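Local coordinates for protein amidohydrolase (Thermotoga maritima, PDB 3OOQ) that belongs to the TIM-barrel amidohydrolase family and may act as an allantoinase, although its substrate is assigned only tentatively, at residues A223-H228 / F243-V248; L150-G155 / G177-Y182; N81-P86 / S121-G126. All coordinates share one frame; numbering follows the deposited sequence.

How the interactions relate
Three contacts are grouped round neighbouring strands of one sheet, 125-133, 143-153, 223-227 and 247-249. Along the chain they come in series: interaction 3 closes first, then interaction 2, then interaction 1. Centre to centre, interactions 1 and 2 lie about 9 Å apart, interactions 2 and 3 about 10 Å, and interactions 1 and 3 about 16 Å. Strand 143-153 is the shared element: its backbone probably bonds to Arg-224 on one side, and to Pro-124 and Gly-126 on the other. Interaction 1 joins parallel strands, interaction 2 lays helix 172-198 over the sheet, and interaction 3 fastens a loop where strand 125-133 begins. Together they tie strands, an outer helix and a loop into one side of the TIM-barrel fold.

Interaction 1 of 3, residues A223-H228 / F243-V248; sequences ARMHAH and FGFNLV
Val-248, Met-225 and Ala-223 lose the most surface where strands 223-227 and 247-249 run parallel. The backbone of Val-248 is held twice: its N donates to Ala-223 O (2.8 Å), and its O accepts from Met-225 N (2.8 Å). A third bond, Ala-223 N to Asn-246 O (2.8 Å), extends the ladder backward. Val-248 therefore pairs with Arg-224, whose side chain lies beside it and points the same way. Bends at chi2 (-63°) and chi3 (-59°) fold the arginine back, bringing NE to 3.4 Å from Val-248 CB. Its charge is met outside the segments, by the Glu-250 carboxylate at NE and by Ala-62 O at NH2. An alanine in place of Arg-224 would probably leave Glu-250 without its positive mate and open a gap beside the Val-248 isopropyl group.

The other face carries Met-225, a selenomethionine, whose SE packs 3.6 Å from Leu-247 CD1, the two side chains crossing at about a right angle. Its SE lies 5.4 Å from the Phe-245 ring centroid and 84° off the ring normal, an edge-on Met-aromatic contact. Ala-223 CB approaches the same ring, 3.5 Å from Phe-245 CE1. Gly-244, the C-prime residue of a Schellman motif, ends the intervening helix just before Phe-245; strand 223-227, that helix and strand 247-249 together form a beta-alpha-beta unit, the repeat of TIM barrels.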
loop_
_atom_site.group_PDB
_atom_site.type_symbol
_atom_site.label_atom_id
_atom_site.label_comp_id
_atom_site.label_asym_id
_atom_site.label_seq_id
_atom_site.Cartn_x
_atom_site.Cartn_y
_atom_site.Cartn_z
ATOM N N ALA F 223 25.267 11.429 -29.086
ATOM C CA ALA F 223 24.595 10.544 -28.158
ATOM C C ALA F 223 25.650 9.678 -27.466
ATOM O O ALA F 223 26.572 9.150 -28.109
ATOM C CB ALA F 223 23.595 9.658 -28.893
ATOM N N ARG F 224 25.494 9.528 -26.158
ATOM C CA ARG F 224 26.336 8.642 -25.395
ATOM C C ARG F 224 25.444 7.499 -24.934
ATOM O O ARG F 224 24.632 7.674 -24.023
ATOM C CB ARG F 224 26.984 9.412 -24.235
ATOM C CG ARG F 224 27.866 10.623 -24.659
ATOM C CD ARG F 224 29.083 10.212 -25.515
ATOM N NE ARG F 224 29.925 9.272 -24.762
ATOM C CZ ARG F 224 30.995 9.603 -24.042
ATOM N NH1 ARG F 224 31.422 10.860 -24.001
ATOM N NH2 ARG F 224 31.643 8.672 -23.351
HETATM N N MSE F 225 25.598 6.331 -25.564
HETATM C CA MSE F 225 24.597 5.265 -25.493
HETATM C C MSE F 225 25.048 4.037 -24.723
HETATM O O MSE F 225 25.862 3.251 -25.212
HETATM C CB MSE F 225 24.125 4.886 -26.902
HETATM C CG MSE F 225 23.436 6.049 -27.570
HETATM SE SE MSE F 225 22.959 5.738 -29.421
HETATM C CE MSE F 225 21.032 5.716 -29.191
ATOM N N HIS F 226 24.502 3.902 -23.514
ATOM C CA HIS F 226 24.825 2.829 -22.565
ATOM C C HIS F 226 24.224 1.524 -23.090
ATOM O O HIS F 226 23.002 1.436 -23.248
ATOM C CB HIS F 226 24.239 3.208 -21.173
ATOM C CG HIS F 226 24.181 2.089 -20.172
ATOM N ND1 HIS F 226 23.272 1.042 -20.249
ATOM C CD2 HIS F 226 24.890 1.880 -19.037
ATOM C CE1 HIS F 226 23.441 0.232 -19.214
ATOM N NE2 HIS F 226 24.427 0.713 -18.468
ATOM N N ALA F 227 25.074 0.531 -23.359
ATOM C CA ALA F 227 24.628 -0.788 -23.823
ATOM C C ALA F 227 25.645 -1.881 -23.548
ATOM O O ALA F 227 26.838 -1.702 -23.796
ATOM C CB ALA F 227 24.286 -0.773 -25.331
ATOM N N HIS F 228 25.164 -3.029 -23.072
ATOM C CA HIS F 228 26.041 -4.143 -22.721
ATOM C C HIS F 228 25.887 -5.285 -23.702
ATOM O O HIS F 228 26.845 -5.657 -24.363
ATOM C CB HIS F 228 25.764 -4.632 -21.286
ATOM C CG HIS F 228 26.135 -3.643 -20.229
ATOM N ND1 HIS F 228 27.445 -3.388 -19.876
ATOM C CD2 HIS F 228 25.371 -2.838 -19.447
ATOM C CE1 HIS F 228 27.474 -2.471 -18.921
ATOM N NE2 HIS F 228 26.228 -2.118 -18.645
ATOM N N PHE F 243 17.897 8.331 -37.267
ATOM C CA PHE F 243 17.702 9.746 -37.059
ATOM C C PHE F 243 18.897 10.582 -37.486
ATOM O O PHE F 243 18.833 11.793 -37.409
ATOM C CB PHE F 243 17.332 10.019 -35.594
ATOM C CG PHE F 243 15.960 9.511 -35.217
ATOM C CD1 PHE F 243 14.821 10.230 -35.572
ATOM C CD2 PHE F 243 15.810 8.301 -34.532
ATOM C CE1 PHE F 243 13.557 9.762 -35.252
ATOM C CE2 PHE F 243 14.533 7.820 -34.195
ATOM C CZ PHE F 243 13.410 8.551 -34.559
ATOM N N GLY F 244 19.962 9.926 -37.940
ATOM C CA GLY F 244 21.183 10.586 -38.401
ATOM C C GLY F 244 21.937 11.365 -37.335
ATOM O O GLY F 244 22.296 12.513 -37.554
ATOM N N PHE F 245 22.170 10.764 -36.172
ATOM C CA PHE F 245 23.035 11.410 -35.182
ATOM C C PHE F 245 24.328 10.636 -34.885
ATOM O O PHE F 245 24.443 9.448 -35.205
ATOM C CB PHE F 245 22.268 11.814 -33.905
ATOM C CG PHE F 245 21.556 10.674 -33.189
ATOM C CD1 PHE F 245 22.244 9.826 -32.323
ATOM C CD2 PHE F 245 20.180 10.508 -33.314
ATOM C CE1 PHE F 245 21.583 8.835 -31.621
ATOM C CE2 PHE F 245 19.512 9.505 -32.606
ATOM C CZ PHE F 245 20.215 8.675 -31.764
ATOM N N ASN F 246 25.305 11.329 -34.299
ATOM C CA ASN F 246 26.555 10.706 -33.866
ATOM C C ASN F 246 26.399 9.985 -32.553
ATOM O O ASN F 246 25.686 10.454 -31.673
ATOM C CB ASN F 246 27.663 11.750 -33.721
ATOM C CG ASN F 246 28.021 12.393 -35.047
ATOM O OD1 ASN F 246 28.034 11.725 -36.045
ATOM N ND2 ASN F 246 28.288 13.695 -35.048
ATOM N N LEU F 247 27.095 8.862 -32.414
ATOM C CA LEU F 247 27.034 8.106 -31.173
ATOM C C LEU F 247 28.371 7.629 -30.680
ATOM O O LEU F 247 29.320 7.449 -31.446
ATOM C CB LEU F 247 26.060 6.906 -31.278
ATOM C CG LEU F 247 26.511 5.553 -31.858
ATOM C CD1 LEU F 247 25.732 4.401 -31.283
ATOM C CD2 LEU F 247 26.352 5.548 -33.364
ATOM N N VAL F 248 28.408 7.407 -29.377
ATOM C CA VAL F 248 29.450 6.669 -28.707
ATOM C C VAL F 248 28.724 5.563 -27.941
ATOM O O VAL F 248 27.661 5.785 -27.372
ATOM C CB VAL F 248 30.227 7.595 -27.711
ATOM C CG1 VAL F 248 31.264 6.830 -26.934
ATOM C CG2 VAL F 248 30.891 8.792 -28.454
#

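Interaction 2 of 3, residues L150-G155 / G177-Y182; sequences LKMAFG and GVIRDY
Ile-179 of helix 172-198 meets Phe-154, Met-152 and the backbone of Ala-153, and so forms the middle of a contact carried mainly by apolar side chains. The short segments 150-153 and 177-182 have axes 10.5 Å apart at closest approach, with their N-to-C directions at 146°, so the helix runs roughly counter to the strand and side chains bridge the space.

Aromatic contacts come first. Ile-179 CD1 lies 3.6 Å from Phe-154 CZ, the shortest approach across the two segments. It also stands 3.8 Å from CE2 of that ring, so the methyl meets the far end of the phenylalanine. The two branches of the isoleucine serve different partners: chi1 (-65°) sets CG2 anti to the backbone N, toward Met-152, and the extended chi2 (162°) carries CD1 to the phenylalanine ring. One turn of helix further on, Tyr-182 CE2 comes within 4.3 Å of Leu-150 CD2.

Two non-aromatic contacts flank these. Met-152 SE, in a selenomethionine, is 4.2 Å from Ile-179 CG2, and the carbonyl oxygen Ala-153 O is 4.1 Å from Ile-179 CD1. Met-152 also touches Ala-223 and Met-225 of the adjoining strand, and Phe-154 packs on helix 230-243.

The polar end of the tyrosine finds its partner outside the pair of segments: Tyr-182 OH bonds to Lys-209 O, while its ring faces the strand side of the contact.

Leu-150 and Met-152 direct their side chains to the helix while the intervening Lys-151 does not, the alternation expected where a helix packs against the outside of a TIM-barrel sheet.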
loop_
_atom_site.group_PDB
_atom_site.type_symbol
_atom_site.label_atom_id
_atom_site.label_comp_id
_atom_site.label_asym_id
_atom_site.label_seq_id
_atom_site.Cartn_x
_atom_site.Cartn_y
_atom_site.Cartn_z
ATOM N N LEU F 150 24.650 13.648 -24.936
ATOM C CA LEU F 150 23.353 13.328 -24.365
ATOM C C LEU F 150 23.350 11.838 -24.032
ATOM O O LEU F 150 23.427 10.994 -24.931
ATOM C CB LEU F 150 22.210 13.678 -25.328
ATOM C CG LEU F 150 20.779 13.376 -24.817
ATOM C CD1 LEU F 150 20.541 14.063 -23.481
ATOM C CD2 LEU F 150 19.716 13.818 -25.831
ATOM N N LYS F 151 23.271 11.531 -22.746
ATOM C CA LYS F 151 23.298 10.152 -22.215
ATOM C C LYS F 151 21.980 9.437 -22.469
ATOM O O LYS F 151 20.914 9.999 -22.219
ATOM C CB LYS F 151 23.576 10.192 -20.702
ATOM C CG LYS F 151 23.629 8.847 -19.975
ATOM C CD LYS F 151 24.657 7.866 -20.610
ATOM C CE LYS F 151 24.775 6.551 -19.843
ATOM N NZ LYS F 151 25.336 6.787 -18.480
HETATM N N MSE F 152 22.068 8.201 -22.959
HETATM C CA MSE F 152 20.905 7.348 -23.187
HETATM C C MSE F 152 21.268 5.961 -22.705
HETATM O O MSE F 152 22.447 5.667 -22.545
HETATM C CB MSE F 152 20.523 7.309 -24.674
HETATM C CG MSE F 152 20.157 8.675 -25.203
HETATM SE SE MSE F 152 19.840 8.709 -27.119
HETATM C CE MSE F 152 20.546 10.497 -27.482
ATOM N N ALA F 153 20.260 5.122 -22.460
ATOM C CA ALA F 153 20.497 3.786 -21.892
ATOM C C ALA F 153 19.561 2.737 -22.437
ATOM O O ALA F 153 18.375 3.002 -22.608
ATOM C CB ALA F 153 20.397 3.818 -20.368
ATOM N N PHE F 154 20.127 1.546 -22.659
ATOM C CA PHE F 154 19.464 0.370 -23.209
ATOM C C PHE F 154 19.707 -0.768 -22.255
ATOM O O PHE F 154 20.492 -0.627 -21.315
ATOM C CB PHE F 154 20.089 0.014 -24.579
ATOM C CG PHE F 154 19.828 1.047 -25.624
ATOM C CD1 PHE F 154 20.611 2.204 -25.699
ATOM C CD2 PHE F 154 18.746 0.923 -26.467
ATOM C CE1 PHE F 154 20.336 3.194 -26.644
ATOM C CE2 PHE F 154 18.463 1.909 -27.412
ATOM C CZ PHE F 154 19.262 3.038 -27.503
ATOM N N GLY F 155 19.030 -1.890 -22.484
ATOM C CA GLY F 155 19.279 -3.107 -21.720
ATOM C C GLY F 155 18.523 -3.132 -20.399
ATOM O O GLY F 155 17.448 -2.543 -20.280
ATOM N N GLY F 177 11.236 2.125 -28.137
ATOM C CA GLY F 177 10.073 2.943 -28.460
ATOM C C GLY F 177 10.115 4.332 -27.829
ATOM O O GLY F 177 9.782 5.328 -28.482
ATOM N N VAL F 178 10.524 4.399 -26.565
ATOM C CA VAL F 178 10.601 5.681 -25.838
ATOM C C VAL F 178 11.610 6.633 -26.511
ATOM O O VAL F 178 11.336 7.818 -26.693
ATOM C CB VAL F 178 10.954 5.450 -24.344
ATOM C CG1 VAL F 178 11.381 6.748 -23.655
ATOM C CG2 VAL F 178 9.761 4.835 -23.608
ATOM N N ILE F 179 12.774 6.106 -26.873
ATOM C CA ILE F 179 13.796 6.912 -27.524
ATOM C C ILE F 179 13.343 7.335 -28.939
ATOM O O ILE F 179 13.465 8.503 -29.317
ATOM C CB ILE F 179 15.148 6.168 -27.530
ATOM C CG1 ILE F 179 15.627 5.997 -26.068
ATOM C CG2 ILE F 179 16.210 6.930 -28.381
ATOM C CD1 ILE F 179 16.698 4.941 -25.862
ATOM N N ARG F 180 12.784 6.398 -29.696
ATOM C CA ARG F 180 12.246 6.736 -31.019
ATOM C C ARG F 180 11.180 7.818 -30.952
ATOM O O ARG F 180 11.124 8.729 -31.797
ATOM C CB ARG F 180 11.596 5.524 -31.660
ATOM C CG ARG F 180 12.459 4.781 -32.581
ATOM C CD ARG F 180 11.640 4.046 -33.680
ATOM N NE ARG F 180 12.642 3.295 -34.390
ATOM C CZ ARG F 180 13.177 2.175 -33.922
ATOM N NH1 ARG F 180 14.136 1.562 -34.610
ATOM N NH2 ARG F 180 12.725 1.644 -32.785
ATOM N N ASP F 181 10.298 7.680 -29.969
ATOM C CA ASP F 181 9.222 8.624 -29.797
ATOM C C ASP F 181 9.834 10.004 -29.522
ATOM O O ASP F 181 9.401 10.993 -30.106
ATOM C CB ASP F 181 8.302 8.161 -28.658
ATOM C CG ASP F 181 7.181 9.111 -28.399
ATOM O OD1 ASP F 181 6.201 9.090 -29.162
ATOM O OD2 ASP F 181 7.272 9.893 -27.431
ATOM N N TYR F 182 10.840 10.049 -28.643
ATOM C CA TYR F 182 11.489 11.294 -28.271
ATOM C C TYR F 182 12.016 12.024 -29.506
ATOM O O TYR F 182 11.702 13.200 -29.746
ATOM C CB TYR F 182 12.633 11.050 -27.275
ATOM C CG TYR F 182 13.509 12.271 -27.029
ATOM C CD1 TYR F 182 12.978 13.434 -26.452
ATOM C CD2 TYR F 182 14.859 12.273 -27.391
ATOM C CE1 TYR F 182 13.750 14.542 -26.239
ATOM C CE2 TYR F 182 15.670 13.400 -27.145
ATOM C CZ TYR F 182 15.092 14.534 -26.588
ATOM O OH TYR F 182 15.846 15.664 -26.363
#

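Interaction 3 of 3, residues N81-P86 / S121-G126; sequences NEATDP and SANPVG
Asn-81 and Asn-123 both place CG anti to the carbonyl carbon, with chi1 of -76° and -63°, which puts each CG on the side of the other segment; chi2 then turns the amide. The contact belongs to the TIM-barrel amidohydrolase fold: residues 81-86, in a loop after strand 54-64, are fastened to the entry of strand 125-133. Glu-82 and Ala-83 are each the centre of an inverse gamma turn, which bends the loop tightly here.

The Asn-81 amide oxygen OD1 accepts from Ala-122 N at 3.1 Å, the donor standing above the carbonyl plane rather than in it. Water 2 links Asn-81 ND2 to Ser-121 N, extending the grip at this partly exposed end.

Asn-123 works in the other direction. Its ND2 donates to Glu-82 O at 3.0 Å, and the bond is nearly straight (172° at the hydrogen). The acceptor lies in the amide plane of Asn-123, although the donor is above the carbonyl plane of Glu-82. Tyr-162 OH bonds to OD1 and Thr-88 OG1 to ND2, so both ends of this buried amide are engaged, which fixes its rotation. A backbone bond adds to these: Val-125 N donates to Pro-86 O at 3.0 Å, tying Pro-86 of the loop to the first residue of strand 125-133.

Apolar contacts fill in between the polar ones. Ala-83 CB meets Ala-122 CB at 3.9 Å, and Pro-86 CB lies 3.7 Å from Pro-124 CD. The Glu-82 carboxylate turns instead to the third subunit, where Ser-170 and Thr-171 bond to it; Thr-84 OG1 donates to its OE1 within the loop.

A water closes the contact: water 3 accepts from Glu-82 N at 3.0 Å and donates to Gly-126 O at 2.8 Å.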
loop_
_atom_site.group_PDB
_atom_site.type_symbol
_atom_site.label_atom_id
_atom_site.label_comp_id
_atom_site.label_asym_id
_atom_site.label_seq_id
_atom_site.Cartn_x
_atom_site.Cartn_y
_atom_site.Cartn_z
ATOM N N ASN F 81 21.049 9.973 -11.083
ATOM C CA ASN F 81 19.917 9.463 -11.873
ATOM C C ASN F 81 18.619 10.135 -11.475
ATOM O O ASN F 81 18.153 9.945 -10.356
ATOM C CB ASN F 81 19.746 7.945 -11.707
ATOM C CG ASN F 81 20.782 7.136 -12.484
ATOM O OD1 ASN F 81 20.770 7.093 -13.716
ATOM N ND2 ASN F 81 21.668 6.467 -11.757
ATOM N N GLU F 82 18.042 10.907 -12.396
ATOM C CA GLU F 82 16.721 11.492 -12.203
ATOM C C GLU F 82 15.675 10.439 -12.622
ATOM O O GLU F 82 14.993 10.559 -13.660
ATOM C CB GLU F 82 16.577 12.799 -13.002
ATOM C CG GLU F 82 15.270 13.549 -12.757
ATOM C CD GLU F 82 14.996 13.738 -11.283
ATOM O OE1 GLU F 82 14.020 13.136 -10.778
ATOM O OE2 GLU F 82 15.782 14.445 -10.619
ATOM N N ALA F 83 15.571 9.403 -11.794
ATOM C CA ALA F 83 14.828 8.196 -12.135
ATOM C C ALA F 83 13.334 8.325 -11.840
ATOM O O ALA F 83 12.726 7.410 -11.288
ATOM C CB ALA F 83 15.434 6.993 -11.405
ATOM N N THR F 84 12.752 9.463 -12.220
ATOM C CA THR F 84 11.331 9.750 -11.997
ATOM C C THR F 84 10.607 10.018 -13.306
ATOM O O THR F 84 9.454 10.471 -13.310
ATOM C CB THR F 84 11.176 10.999 -11.130
ATOM O OG1 THR F 84 11.854 12.092 -11.771
ATOM C CG2 THR F 84 11.793 10.756 -9.757
ATOM N N ASP F 85 11.295 9.754 -14.417
ATOM C CA ASP F 85 10.808 10.105 -15.745
ATOM C C ASP F 85 11.801 9.508 -16.744
ATOM O O ASP F 85 13.003 9.795 -16.657
ATOM C CB ASP F 85 10.745 11.639 -15.888
ATOM C CG ASP F 85 10.158 12.089 -17.220
ATOM O OD1 ASP F 85 9.677 13.235 -17.290
ATOM O OD2 ASP F 85 10.189 11.341 -18.209
ATOM N N PRO F 86 11.319 8.669 -17.686
ATOM C CA PRO F 86 12.291 7.977 -18.547
ATOM C C PRO F 86 12.944 8.890 -19.602
ATOM O O PRO F 86 13.869 8.462 -20.276
ATOM C CB PRO F 86 11.457 6.846 -19.198
ATOM C CG PRO F 86 10.061 7.324 -19.150
ATOM C CD PRO F 86 9.930 8.237 -17.948
ATOM N N SER F 121 22.401 5.296 -15.854
ATOM C CA SER F 121 21.733 4.512 -16.882
ATOM C C SER F 121 20.305 4.099 -16.486
ATOM O O SER F 121 19.754 3.132 -17.010
ATOM C CB SER F 121 22.571 3.278 -17.169
ATOM O OG SER F 121 22.696 2.486 -15.997
ATOM N N ALA F 122 19.713 4.839 -15.557
ATOM C CA ALA F 122 18.331 4.588 -15.164
ATOM C C ALA F 122 17.357 4.900 -16.290
ATOM O O ALA F 122 16.370 4.174 -16.474
ATOM C CB ALA F 122 17.980 5.410 -13.921
ATOM N N ASN F 123 17.611 5.987 -17.022
ATOM C CA ASN F 123 16.644 6.486 -18.002
ATOM C C ASN F 123 16.990 6.166 -19.441
ATOM O O ASN F 123 18.152 6.301 -19.822
ATOM C CB ASN F 123 16.497 7.997 -17.902
ATOM C CG ASN F 123 15.942 8.447 -16.569
ATOM O OD1 ASN F 123 15.492 7.635 -15.775
ATOM N ND2 ASN F 123 15.975 9.748 -16.324
ATOM N N PRO F 124 15.973 5.779 -20.248
ATOM C CA PRO F 124 16.173 5.693 -21.697
ATOM C C PRO F 124 16.897 6.944 -22.217
ATOM O O PRO F 124 17.857 6.807 -22.978
ATOM C CB PRO F 124 14.749 5.559 -22.235
ATOM C CG PRO F 124 14.040 4.709 -21.162
ATOM C CD PRO F 124 14.667 5.216 -19.836
ATOM N N VAL F 125 16.456 8.130 -21.784
ATOM C CA VAL F 125 17.140 9.402 -22.075
ATOM C C VAL F 125 17.422 10.089 -20.746
ATOM O O VAL F 125 16.505 10.584 -20.089
ATOM C CB VAL F 125 16.315 10.341 -23.007
ATOM C CG1 VAL F 125 17.161 11.567 -23.424
ATOM C CG2 VAL F 125 15.840 9.601 -24.277
ATOM N N GLY F 126 18.691 10.116 -20.350
ATOM C CA GLY F 126 19.067 10.501 -18.985
ATOM C C GLY F 126 19.462 11.956 -18.699
ATOM O O GLY F 126 19.275 12.434 -17.578
HETATM O O HOH W 1 19.475 8.241 -15.904
HETATM O O HOH W 2 23.316 4.341 -13.156
HETATM O O HOH W 3 19.139 10.990 -15.183
#